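Side-chain contact in polyphenol oxidase, chloroplastic (Malus domestica, PDB 6ELV), which catalyses the oxidation of mono- and o-diphenols to o-diquinones, and is represented here by its separately expressed C-terminal domain: residues Arg37-Lys42 against Asp119-Val124. Residues are numbered along the deposited sequence; the frame is centred on the assembly and turned at random. Where two conformers were deposited one is given.
Sequences RSKKAK and DDDSVV. With CA (calcium ion), chain B.
Lys-39 NZ donates a hydrogen bond of 2.6 Å to Asp-121 OD1, and the pair forms a salt bridge. The ammonium comes to the syn side of OD1, about 30° out of the carboxylate plane. The two side chains cross at roughly a right angle. Lys-39 is folded rather than extended: bends at chi2 (-68°) and chi4 (-71°) carry its end past the carbonyls of Asp-119 and Asp-120 to Asp-121. Lys-39 CE passes 3.2 Å from Asp-119 O and also touches Asp-120 O. Those are carbon contacts alongside two carbonyls. Cut back to an alanine, Lys-39 would lose its ammonium, and the Asp-121 carboxylate would probably be left without this positive partner.

Lys-39 sits in a type I beta turn, Ser-38 to Ala-41, which is closed by Ala-41 N to Ser-38 O. Asp-120 points away from the lysine at its CB, and its carboxylate binds calcium through both oxygens, OD2 at 2.4 Å from the ion. Asp-70 and Asp-72 also bind the ion. Asp-119 acts in the second shell. Asp-119 OD1 accepts a hydrogen bond from the O of calcium-bound water 2 at 2.8 Å, and Asp-119 OD2 from that of water 1. Arg-31 NH1 makes a hydrogen bond to Asp-120 O. The salt bridge thus ties the loop after helix 34-37 to the acidic loop leading into strand 122-131, next to a calcium site with a bidentate aspartate and a water-mediated second shell.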
ATOM      1  N   ARG A  37      19.890   6.407  -7.350  1.00 22.81           N
ATOM      2  CA  ARG A  37      21.108   7.143  -7.633  1.00 24.82           C
ATOM      3  C   ARG A  37      21.386   8.165  -6.537  1.00 21.11           C
ATOM      4  O   ARG A  37      22.527   8.303  -6.083  1.00 24.56           O
ATOM      5  CB  ARG A  37      20.947   7.795  -9.014  1.00 27.31           C
ATOM      6  CG  ARG A  37      22.157   8.494  -9.541  1.00 30.28           C
ATOM      7  CD  ARG A  37      23.016   7.479 -10.253  1.00 31.71           C
ATOM      8  NE  ARG A  37      24.268   8.089 -10.626  1.00 32.97           N
ATOM      9  CZ  ARG A  37      25.294   8.188  -9.790  1.00 32.72           C
ATOM     10  NH1 ARG A  37      25.161   7.714  -8.552  1.00 33.95           N
ATOM     11  NH2 ARG A  37      26.421   8.762 -10.192  1.00 33.64           N
ATOM     12  N   SER A  38      20.337   8.841  -6.070  1.00 17.34           N
ATOM     13  CA  SER A  38      20.440   9.918  -5.084  0.50 15.30           C
ATOM     14  C   SER A  38      19.179   9.877  -4.242  1.00 14.08           C
ATOM     15  O   SER A  38      18.107  10.152  -4.783  1.00 13.25           O
ATOM     16  CB  SER A  38      20.473  11.273  -5.789  0.50 15.90           C
ATOM     17  OG  SER A  38      21.711  11.549  -6.400  0.50 14.16           O
ATOM     18  N   LYS A  39      19.303   9.608  -2.944  1.00 14.10           N
ATOM     19  CA  LYS A  39      18.121   9.385  -2.115  1.00 17.43           C
ATOM     20  C   LYS A  39      17.295  10.633  -1.874  1.00 19.30           C
ATOM     21  O   LYS A  39      16.138  10.521  -1.453  1.00 20.37           O
ATOM     22  CB  LYS A  39      18.516   8.804  -0.765  1.00 18.59           C
ATOM     23  CG  LYS A  39      19.011   7.386  -0.849  1.00 19.84           C
ATOM     24  CD  LYS A  39      17.874   6.477  -1.246  1.00 21.01           C
ATOM     25  CE  LYS A  39      18.357   5.060  -1.385  1.00 22.44           C
ATOM     26  NZ  LYS A  39      19.209   4.898  -2.588  1.00 22.36           N
ATOM     27  N   LYS A  40      17.857  11.814  -2.095  1.00 17.48           N
ATOM     28  CA  LYS A  40      17.102  13.049  -1.943  1.00 19.33           C
ATOM     29  C   LYS A  40      16.647  13.626  -3.276  1.00 18.05           C
ATOM     30  O   LYS A  40      16.202  14.778  -3.320  1.00 19.63           O
ATOM     31  CB  LYS A  40      17.890  14.080  -1.131  1.00 20.40           C
ATOM     32  N   ALA A  41      16.733  12.854  -4.362  1.00 18.33           N
ATOM     33  CA  ALA A  41      16.187  13.305  -5.636  1.00 16.55           C
ATOM     34  C   ALA A  41      14.733  13.703  -5.439  1.00 16.29           C
ATOM     35  O   ALA A  41      13.984  13.029  -4.731  1.00 17.74           O
ATOM     36  CB  ALA A  41      16.288  12.181  -6.673  1.00 16.01           C
ATOM     37  N   LYS A  42      14.346  14.835  -6.026  1.00 15.23           N
ATOM     38  CA  LYS A  42      12.945  15.275  -6.022  1.00 16.35           C
ATOM     39  C   LYS A  42      12.403  15.492  -4.610  1.00 16.87           C
ATOM     40  O   LYS A  42      11.272  15.114  -4.299  1.00 17.61           O
ATOM     41  CB  LYS A  42      12.047  14.320  -6.813  1.00 18.83           C
ATOM     42  CG  LYS A  42      12.395  14.209  -8.285  1.00 20.74           C
ATOM     43  CD  LYS A  42      11.424  13.259  -8.968  1.00 25.41           C
ATOM     44  CE  LYS A  42      11.809  12.974 -10.405  1.00 28.37           C
ATOM     45  NZ  LYS A  42      11.640  14.167 -11.273  1.00 29.49           N
ATOM     46  N   ASP A 119      17.120   6.312   3.525  1.00 14.08           N
ATOM     47  CA  ASP A 119      18.317   5.822   2.863  1.00 16.34           C
ATOM     48  C   ASP A 119      18.104   4.500   2.146  1.00 13.48           C
ATOM     49  O   ASP A 119      19.049   3.991   1.537  1.00 15.92           O
ATOM     50  CB  ASP A 119      19.403   5.599   3.920  1.00 22.03           C
ATOM     51  CG  ASP A 119      18.991   4.558   4.961  1.00 24.76           C
ATOM     52  OD1 ASP A 119      18.023   4.815   5.711  1.00 23.28           O
ATOM     53  OD2 ASP A 119      19.624   3.478   5.025  1.00 26.79           O
ATOM     54  N   ASP A 120      16.917   3.911   2.241  1.00 11.13           N
ATOM     55  CA  ASP A 120      16.667   2.585   1.691  1.00 10.28           C
ATOM     56  C   ASP A 120      16.114   2.694   0.269  1.00  9.91           C
ATOM     57  O   ASP A 120      15.516   3.700  -0.118  1.00 11.10           O
ATOM     58  CB  ASP A 120      15.654   1.821   2.553  1.00 10.22           C
ATOM     59  CG  ASP A 120      16.169   1.487   3.958  1.00 10.14           C
ATOM     60  OD1 ASP A 120      17.395   1.464   4.200  1.00 11.52           O
ATOM     61  OD2 ASP A 120      15.317   1.220   4.824  1.00 10.34           O
ATOM     62  N   ASP A 121      16.297   1.624  -0.508  1.00 10.39           N
ATOM     63  CA  ASP A 121      15.818   1.580  -1.887  1.00 11.10           C
ATOM     64  C   ASP A 121      14.426   0.971  -2.021  1.00 10.51           C
ATOM     65  O   ASP A 121      13.830   1.059  -3.101  1.00 11.87           O
ATOM     66  CB  ASP A 121      16.782   0.786  -2.769  1.00 14.57           C
ATOM     67  CG  ASP A 121      18.032   1.567  -3.109  1.00 19.47           C
ATOM     68  OD1 ASP A 121      17.934   2.791  -3.327  1.00 22.45           O
ATOM     69  OD2 ASP A 121      19.117   0.960  -3.157  1.00 23.41           O
ATOM     70  N   SER A 122      13.905   0.354  -0.963  1.00 10.08           N
ATOM     71  CA  SER A 122      12.584  -0.252  -0.979  1.00  9.84           C
ATOM     72  C   SER A 122      12.048  -0.181   0.435  1.00  8.75           C
ATOM     73  O   SER A 122      12.788   0.110   1.374  1.00  9.60           O
ATOM     74  CB  SER A 122      12.661  -1.711  -1.416  1.00 11.45           C
ATOM     75  OG  SER A 122      13.502  -2.450  -0.550  1.00 15.08           O
ATOM     76  N   VAL A 123      10.746  -0.448   0.577  1.00  8.78           N
ATOM     77  CA  VAL A 123      10.068  -0.502   1.867  1.00  8.12           C
ATOM     78  C   VAL A 123       9.152  -1.715   1.866  1.00  8.41           C
ATOM     79  O   VAL A 123       8.875  -2.308   0.823  1.00 10.35           O
ATOM     80  CB  VAL A 123       9.264   0.782   2.167  1.00  9.41           C
ATOM     81  CG1 VAL A 123      10.186   1.995   2.192  1.00 11.50           C
ATOM     82  CG2 VAL A 123       8.132   0.966   1.141  1.00 10.52           C
ATOM     83  N   VAL A 124       8.662  -2.074   3.050  1.00  7.54           N
ATOM     84  CA  VAL A 124       7.646  -3.114   3.165  1.00  7.79           C
ATOM     85  C   VAL A 124       6.294  -2.465   3.400  1.00  7.33           C
ATOM     86  O   VAL A 124       6.129  -1.677   4.344  1.00  7.68           O
ATOM     87  CB  VAL A 124       7.978  -4.104   4.290  1.00  8.77           C
ATOM     88  CG1 VAL A 124       6.826  -5.090   4.482  1.00  9.00           C
ATOM     89  CG2 VAL A 124       9.271  -4.846   3.969  1.00 10.72           C
TER
HETATM   90 CA    CA B 601      16.818   0.470   6.577  1.00  5.27          CA
HETATM   91  O   HOH W   1      19.274   0.708   6.635  1.00 12.58           O
HETATM   92  O   HOH W   2      17.249   2.716   7.350  1.00 12.67           O